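Local coordinates for chemotaxis protein CheX (Desulfovibrio desulfuricans subsp. desulfuricans str. G20, PDB 3HM4), which probably acts as a phosphatase in bacterial chemotaxis, removing the phosphoryl group from the response regulator CheY, at residues Val14-Asn19 against Gly101-Ala106; Ala71-Met76 against Lys89-Glu94; Asp79-Gln82 against Gln86-Lys89. All blocks are in the same frame, centred on the assembly; numbering follows the deposited sequence.

Contact 1. Residues Val14-Asn19 against Gly101-Ala106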
loop_
_atom_site.group_PDB
_atom_site.type_symbol
_atom_site.label_atom_id
_atom_site.label_comp_id
_atom_site.label_asym_id
_atom_site.label_seq_id
_atom_site.Cartn_x
_atom_site.Cartn_y
_atom_site.Cartn_z
ATOM N N VAL A 14 -10.904 -14.579 1.968
ATOM C CA VAL A 14 -10.461 -15.790 1.271
ATOM C C VAL A 14 -11.405 -16.093 0.083
ATOM O O VAL A 14 -10.939 -16.322 -1.040
ATOM C CB VAL A 14 -10.363 -17.005 2.219
ATOM C CG1 VAL A 14 -10.000 -18.295 1.456
ATOM C CG2 VAL A 14 -9.318 -16.732 3.317
ATOM N N THR A 15 -12.710 -16.090 0.330
ATOM C CA THR A 15 -13.679 -16.345 -0.739
ATOM C C THR A 15 -13.568 -15.322 -1.865
ATOM O O THR A 15 -13.587 -15.693 -3.031
ATOM C CB THR A 15 -15.107 -16.383 -0.185
ATOM O OG1 THR A 15 -15.220 -17.467 0.742
ATOM C CG2 THR A 15 -16.158 -16.540 -1.293
ATOM N N ALA A 16 -13.448 -14.045 -1.514
ATOM C CA ALA A 16 -13.299 -13.022 -2.545
ATOM C C ALA A 16 -12.044 -13.271 -3.409
ATOM O O ALA A 16 -12.060 -13.143 -4.625
ATOM C CB ALA A 16 -13.251 -11.616 -1.927
ATOM N N THR A 17 -10.936 -13.569 -2.728
ATOM C CA THR A 17 -9.656 -13.833 -3.411
ATOM C C THR A 17 -9.761 -15.046 -4.353
ATOM O O THR A 17 -9.363 -14.972 -5.515
ATOM C CB THR A 17 -8.521 -13.994 -2.411
ATOM O OG1 THR A 17 -8.404 -12.776 -1.678
ATOM C CG2 THR A 17 -7.205 -14.243 -3.124
ATOM N N THR A 18 -10.326 -16.120 -3.817
ATOM C CA THR A 18 -10.498 -17.324 -4.620
ATOM C C THR A 18 -11.367 -17.050 -5.834
ATOM O O THR A 18 -10.986 -17.399 -6.985
ATOM C CB THR A 18 -11.085 -18.479 -3.755
ATOM O OG1 THR A 18 -10.247 -18.715 -2.608
ATOM C CG2 THR A 18 -11.298 -19.768 -4.594
ATOM N N ASN A 19 -12.501 -16.382 -5.610
ATOM C CA ASN A 19 -13.421 -16.114 -6.719
ATOM C C ASN A 19 -12.810 -15.199 -7.764
ATOM O O ASN A 19 -12.930 -15.466 -8.950
ATOM C CB ASN A 19 -14.743 -15.542 -6.209
ATOM C CG ASN A 19 -15.572 -16.554 -5.428
ATOM O OD1 ASN A 19 -15.292 -17.758 -5.438
ATOM N ND2 ASN A 19 -16.586 -16.063 -4.726
ATOM N N GLY A 101 -13.696 -4.998 -3.463
ATOM C CA GLY A 101 -15.152 -4.849 -3.642
ATOM C C GLY A 101 -15.927 -6.058 -3.154
ATOM O O GLY A 101 -16.916 -5.937 -2.414
ATOM N N GLN A 102 -15.431 -7.245 -3.499
ATOM C CA GLN A 102 -16.116 -8.489 -3.107
ATOM C C GLN A 102 -16.010 -8.809 -1.633
ATOM O O GLN A 102 -16.974 -9.228 -1.025
ATOM C CB GLN A 102 -15.657 -9.648 -3.984
ATOM C CG GLN A 102 -16.089 -9.416 -5.418
ATOM C CD GLN A 102 -15.757 -10.542 -6.365
ATOM O OE1 GLN A 102 -15.671 -11.691 -5.971
ATOM N NE2 GLN A 102 -15.590 -10.198 -7.631
ATOM N N ALA A 103 -14.845 -8.582 -1.036
ATOM C CA ALA A 103 -14.649 -8.842 0.394
ATOM C C ALA A 103 -15.523 -7.878 1.190
ATOM O O ALA A 103 -16.178 -8.290 2.163
ATOM C CB ALA A 103 -13.173 -8.694 0.781
ATOM N N ARG A 104 -15.538 -6.605 0.774
ATOM C CA ARG A 104 -16.370 -5.620 1.490
ATOM C C ARG A 104 -17.868 -5.867 1.300
ATOM O O ARG A 104 -18.629 -5.686 2.250
ATOM C CB ARG A 104 -15.963 -4.195 1.126
ATOM C CG ARG A 104 -14.579 -3.859 1.632
ATOM C CD ARG A 104 -14.127 -2.448 1.338
ATOM N NE ARG A 104 -14.012 -2.199 -0.092
ATOM C CZ ARG A 104 -14.878 -1.556 -0.872
ATOM N NH1 ARG A 104 -15.947 -0.970 -0.359
ATOM N NH2 ARG A 104 -14.622 -1.437 -2.174
ATOM N N ALA A 105 -18.277 -6.361 0.123
ATOM C CA ALA A 105 -19.690 -6.728 -0.071
ATOM C C ALA A 105 -20.049 -7.860 0.899
ATOM O O ALA A 105 -21.100 -7.814 1.554
ATOM C CB ALA A 105 -19.976 -7.132 -1.510
ATOM N N ALA A 106 -19.174 -8.865 1.035
ATOM C CA ALA A 106 -19.389 -9.992 1.988
ATOM C C ALA A 106 -19.444 -9.528 3.449
ATOM O O ALA A 106 -20.280 -9.969 4.231
ATOM C CB ALA A 106 -18.349 -11.094 1.808
HETATM O O HOH W 1 -16.788 -13.109 -3.637
#
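The two long helices 10-25 and 84-109, which pack in a roughly antiparallel way, touch where Ala16 faces Gln102 and Ala103. The axes of the two segments approach to 8.3 Å at 144°, a spacing made possible by small side chains. Ala16 points its methyl group toward the other helix, where Ala16 CB lies 3.5 Å from the backbone N of Ala103. The same CB packs against two side chains, at 3.7 Å from Gln102 CB and 4.0 Å from Ala103 CB. Ala16 and Ala103 are buried, while Gln102 and Asn19 lie at the more open edge, where the contact becomes polar. Gln102 has CG beside its own backbone N (chi1 -65°) and an extended chain beyond it, which carries the amide back toward the start of its helix and alongside the later turn of residues 14-19. There Gln102 OE1 lies 4.0 Å from Asn19 CB, and a water bridges the two amides, donating to Gln102 OE1 at 3.0 Å and accepting from Asn19 ND2 at 3.2 Å in the modelled conformer of Asn19. No direct hydrogen bond joins the two segments. Phe13 and Val20 extend the interface along helix 10-25, while Val14, Thr17 and Thr18 turn to the sheet, meeting Ile140, Phe142 and Val151. A roughly antiparallel helix pair packed on an antiparallel six-stranded sheet is consistent with the alpha+beta fold of CheX and its CheC-like relatives.

Contact 2. Residues Ala71-Met76 against Lys89-Glu94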
loop_
_atom_site.group_PDB
_atom_site.type_symbol
_atom_site.label_atom_id
_atom_site.label_comp_id
_atom_site.label_asym_id
_atom_site.label_seq_id
_atom_site.Cartn_x
_atom_site.Cartn_y
_atom_site.Cartn_z
ATOM N N ALA A 71 1.657 -15.368 -14.661
ATOM C CA ALA A 71 0.504 -16.188 -15.129
ATOM C C ALA A 71 -0.828 -15.411 -15.071
ATOM O O ALA A 71 -1.679 -15.535 -15.963
ATOM C CB ALA A 71 0.399 -17.501 -14.359
ATOM N N VAL A 72 -0.997 -14.607 -14.021
ATOM C CA VAL A 72 -2.193 -13.781 -13.876
ATOM C C VAL A 72 -2.268 -12.747 -15.001
ATOM O O VAL A 72 -3.311 -12.608 -15.649
ATOM C CB VAL A 72 -2.268 -13.103 -12.501
ATOM C CG1 VAL A 72 -3.347 -12.045 -12.432
ATOM C CG2 VAL A 72 -2.407 -14.161 -11.420
ATOM N N VAL A 73 -1.163 -12.064 -15.256
ATOM C CA VAL A 73 -1.091 -11.045 -16.300
ATOM C C VAL A 73 -1.375 -11.695 -17.682
ATOM O O VAL A 73 -2.139 -11.140 -18.482
ATOM C CB VAL A 73 0.260 -10.279 -16.295
ATOM C CG1 VAL A 73 0.414 -9.411 -17.557
ATOM C CG2 VAL A 73 0.400 -9.453 -15.005
ATOM N N LYS A 74 -0.789 -12.871 -17.941
ATOM C CA LYS A 74 -1.017 -13.573 -19.210
ATOM C C LYS A 74 -2.466 -14.049 -19.340
ATOM O O LYS A 74 -3.070 -13.990 -20.442
ATOM C CB LYS A 74 -0.034 -14.734 -19.377
ATOM C CG LYS A 74 1.364 -14.297 -19.649
ATOM C CD LYS A 74 2.301 -15.452 -19.904
ATOM C CE LYS A 74 3.677 -14.948 -20.263
ATOM N NZ LYS A 74 4.569 -16.033 -20.731
ATOM N N ALA A 75 -3.042 -14.574 -18.269
ATOM C CA ALA A 75 -4.437 -15.033 -18.295
ATOM C C ALA A 75 -5.417 -13.888 -18.565
ATOM O O ALA A 75 -6.341 -14.047 -19.380
ATOM C CB ALA A 75 -4.808 -15.757 -17.026
HETATM N N MSE A 76 -5.154 -12.718 -17.991
HETATM C CA MSE A 76 -6.056 -11.579 -18.108
HETATM C C MSE A 76 -5.916 -10.761 -19.364
HETATM O O MSE A 76 -6.925 -10.272 -19.879
HETATM C CB MSE A 76 -5.900 -10.673 -16.899
HETATM C CG MSE A 76 -6.390 -11.393 -15.688
HETATM SE SE MSE A 76 -6.158 -10.383 -14.130
HETATM C CE MSE A 76 -7.531 -8.978 -14.453
ATOM N N LYS A 89 0.639 -3.644 -13.547
ATOM C CA LYS A 89 -0.101 -2.600 -12.855
ATOM C C LYS A 89 -1.594 -2.735 -13.137
ATOM O O LYS A 89 -2.416 -2.764 -12.220
ATOM C CB LYS A 89 0.386 -1.234 -13.293
ATOM C CG LYS A 89 -0.377 -0.064 -12.720
ATOM C CD LYS A 89 0.163 1.280 -13.229
ATOM C CE LYS A 89 -0.622 2.417 -12.607
ATOM N NZ LYS A 89 0.062 3.715 -12.809
ATOM N N ASP A 90 -1.942 -2.816 -14.419
ATOM C CA ASP A 90 -3.342 -2.867 -14.805
ATOM C C ASP A 90 -4.081 -4.133 -14.350
ATOM O O ASP A 90 -5.184 -4.072 -13.771
ATOM C CB ASP A 90 -3.533 -2.676 -16.318
ATOM C CG ASP A 90 -3.206 -1.268 -16.790
ATOM O OD1 ASP A 90 -3.231 -0.299 -15.991
ATOM O OD2 ASP A 90 -2.893 -1.129 -18.002
ATOM N N ALA A 91 -3.462 -5.288 -14.585
ATOM C CA ALA A 91 -4.100 -6.584 -14.284
ATOM C C ALA A 91 -4.189 -6.830 -12.778
ATOM O O ALA A 91 -5.255 -7.136 -12.235
ATOM C CB ALA A 91 -3.336 -7.746 -14.957
ATOM N N VAL A 92 -3.063 -6.663 -12.089
ATOM C CA VAL A 92 -3.049 -6.885 -10.633
ATOM C C VAL A 92 -3.849 -5.803 -9.931
ATOM O O VAL A 92 -4.517 -6.082 -8.934
ATOM C CB VAL A 92 -1.611 -7.056 -10.085
ATOM C CG1 VAL A 92 -1.608 -7.118 -8.526
ATOM C CG2 VAL A 92 -0.971 -8.296 -10.724
ATOM N N GLY A 93 -3.794 -4.584 -10.461
ATOM C CA GLY A 93 -4.594 -3.502 -9.890
ATOM C C GLY A 93 -6.093 -3.796 -9.967
ATOM O O GLY A 93 -6.827 -3.574 -8.999
ATOM N N GLU A 94 -6.538 -4.342 -11.099
ATOM C CA GLU A 94 -7.953 -4.697 -11.217
ATOM C C GLU A 94 -8.333 -5.845 -10.306
ATOM O O GLU A 94 -9.383 -5.819 -9.663
ATOM C CB GLU A 94 -8.331 -4.991 -12.662
ATOM C CG GLU A 94 -9.823 -5.341 -12.837
ATOM C CD GLU A 94 -10.809 -4.230 -12.376
ATOM O OE1 GLU A 94 -10.463 -3.025 -12.394
ATOM O OE2 GLU A 94 -11.975 -4.556 -12.017
#
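Ala91 projects its methyl group between the side chains of Val73 and Met76, a selenomethionine, where helix 66-77 crosses helix 84-109. The segment axes are 9.2 Å apart and almost perpendicular, at 94°, which confines the contact to a few residues. Val73 holds CG1 anti to its backbone N (chi1 169°), leaving Val73 CG2 to make the approach to Ala91 CB at 4.1 Å. One turn on, the modelled conformer of Met76 reaches across with a chain extended through chi2, which carries Met76 SE to 3.9 Å from Ala91 CB. The bend at its last torsion, chi3 70°, then lays Met76 CE 3.7 Å from Ala91 O. Met76 CE also comes within 4.4 Å of Glu94 CB, whereas the carboxylate of Glu94 leads away from the contact. The touching groups are nearly all apolar, and neither a hydrogen bond nor a charge pair crosses between the segments. Met24 of helix 10-25 and Val95 of helix 84-109 also pack on Met76, and Val72 reaches Leu21, so three helices converge here. Two consecutive helices, joined by a short loop, thus pack nearly at right angles on the helical side of the CheX fold.

Contact 3. Residues Asp79-Gln82 against Gln86-Lys89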
loop_
_atom_site.group_PDB
_atom_site.type_symbol
_atom_site.label_atom_id
_atom_site.label_comp_id
_atom_site.label_asym_id
_atom_site.label_seq_id
_atom_site.Cartn_x
_atom_site.Cartn_y
_atom_site.Cartn_z
ATOM N N ASP A 79 -1.312 -14.398 -23.519
ATOM C CA ASP A 79 0.002 -15.102 -23.409
ATOM C C ASP A 79 1.220 -14.281 -23.831
ATOM O O ASP A 79 2.319 -14.428 -23.268
ATOM C CB ASP A 79 -0.025 -16.440 -24.178
ATOM N N ASP A 80 1.002 -13.429 -24.836
ATOM C CA ASP A 80 2.023 -12.533 -25.356
ATOM C C ASP A 80 1.891 -11.243 -24.544
ATOM O O ASP A 80 0.873 -10.578 -24.604
ATOM C CB ASP A 80 1.788 -12.340 -26.868
ATOM C CG ASP A 80 1.838 -13.673 -27.646
ATOM O OD1 ASP A 80 2.803 -14.435 -27.444
ATOM O OD2 ASP A 80 0.915 -13.951 -28.450
ATOM N N ILE A 81 2.906 -10.925 -23.726
ATOM C CA ILE A 81 2.828 -9.737 -22.823
ATOM C C ILE A 81 3.362 -8.488 -23.485
ATOM O O ILE A 81 4.561 -8.389 -23.775
ATOM C CB ILE A 81 3.529 -9.939 -21.449
ATOM C CG1 ILE A 81 2.833 -11.042 -20.653
ATOM C CG2 ILE A 81 3.501 -8.653 -20.640
ATOM C CD1 ILE A 81 3.518 -11.356 -19.291
ATOM N N GLN A 82 2.465 -7.508 -23.655
ATOM C CA GLN A 82 2.817 -6.253 -24.321
ATOM C C GLN A 82 3.897 -5.424 -23.601
ATOM O O GLN A 82 4.896 -5.009 -24.206
ATOM C CB GLN A 82 1.552 -5.419 -24.532
ATOM C CG GLN A 82 1.753 -4.139 -25.350
ATOM C CD GLN A 82 0.437 -3.590 -25.872
ATOM O OE1 GLN A 82 -0.591 -3.658 -25.191
ATOM N NE2 GLN A 82 0.454 -3.075 -27.119
ATOM N N GLN A 86 3.364 -2.041 -17.286
ATOM C CA GLN A 86 2.026 -1.512 -17.435
ATOM C C GLN A 86 0.953 -2.599 -17.249
ATOM O O GLN A 86 -0.084 -2.357 -16.612
ATOM C CB GLN A 86 1.840 -0.854 -18.811
ATOM C CG GLN A 86 0.509 -0.166 -18.976
ATOM C CD GLN A 86 0.361 1.066 -18.116
ATOM O OE1 GLN A 86 1.268 1.888 -18.069
ATOM N NE2 GLN A 86 -0.787 1.207 -17.435
ATOM N N ASP A 87 1.182 -3.776 -17.825
ATOM C CA ASP A 87 0.188 -4.837 -17.784
ATOM C C ASP A 87 0.059 -5.420 -16.371
ATOM O O ASP A 87 -1.052 -5.785 -15.979
ATOM C CB ASP A 87 0.466 -5.911 -18.843
ATOM C CG ASP A 87 0.362 -5.408 -20.276
ATOM O OD1 ASP A 87 -0.207 -4.342 -20.515
ATOM O OD2 ASP A 87 0.905 -6.127 -21.128
ATOM N N THR A 88 1.178 -5.497 -15.655
ATOM C CA THR A 88 1.146 -5.926 -14.244
ATOM C C THR A 88 0.352 -4.927 -13.394
ATOM O O THR A 88 -0.526 -5.325 -12.636
ATOM C CB THR A 88 2.563 -6.174 -13.661
ATOM O OG1 THR A 88 3.136 -7.218 -14.436
ATOM C CG2 THR A 88 2.516 -6.589 -12.196
ATOM N N LYS A 89 0.639 -3.644 -13.547
ATOM C CA LYS A 89 -0.101 -2.600 -12.855
ATOM C C LYS A 89 -1.594 -2.735 -13.137
ATOM O O LYS A 89 -2.416 -2.764 -12.220
ATOM C CB LYS A 89 0.386 -1.234 -13.293
ATOM C CG LYS A 89 -0.377 -0.064 -12.720
ATOM C CD LYS A 89 0.163 1.280 -13.229
ATOM C CE LYS A 89 -0.622 2.417 -12.607
ATOM N NZ LYS A 89 0.062 3.715 -12.809
HETATM O O HOH W 2 0.335 -2.482 -22.441
HETATM O O HOH W 3 -0.449 -7.933 -22.624
HETATM O O HOH W 4 -1.619 -5.584 -23.043
#
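Asp87, in the first turn of helix 84-109, turns its carboxylate to Gln82 and Ile81 of the preceding loop and is the residue most covered by the contact. With CG beside the backbone N (chi1 -64°), the carboxylate leans back toward the start of the helix and the incoming chain. Asp87 OD2 then lies 3.5 Å from Gln82 CB and 3.7 Å from Ile81 CG2, while the Ile81 and Asp87 side chains pass one another in opposite directions. The same oxygen accepts a hydrogen bond from the backbone N of Asp83, and it takes a second from a water at 2.7 Å that in turn accepts from Gln82 N at 3.1 Å. Asp87 OD1 has its own bridge: another water donates to it at 2.7 Å and to Gln82 OE1 at 3.1 Å. A third water also donates to Gln82 OE1 and only weakly to Asp87 OD1. The amide of Gln82, its chain extended from a chi1 of -174°, thus meets the carboxylate through water. A negative charge beside the amino end of a helix would be expected to be favourable. Both segments lie against helix 66-77: Ile81 packs on Lys74, and Asp87 on Val73 and Leu77. Thr88, the next residue, meets Met123 of strand 115-123, and Gln86, just before Asp87, hydrogen-bonds Asn40 of the second subunit.

Helix 84-109 takes part in all three contacts, at successive points along its length. Contacts 2 and 3 are close neighbours, their centres about 7 Å apart; Val73 CG1 of contact 2 packs 3.7 Å from Asp87 CB of contact 3, joining the helix crossing to the hydrated loop that leads into it. Contact 1 lies farther down the helix, its centre about 17 Å from that of contact 2 and about 24 Å from that of contact 3. Contacts 1 and 2 are partly buried, whereas contact 3 is at the surface, where Lys89 and Gln86 both meet Asn40 of the second subunit. By analogy with CheX relatives, helix 84-109 probably carries the phosphatase motif.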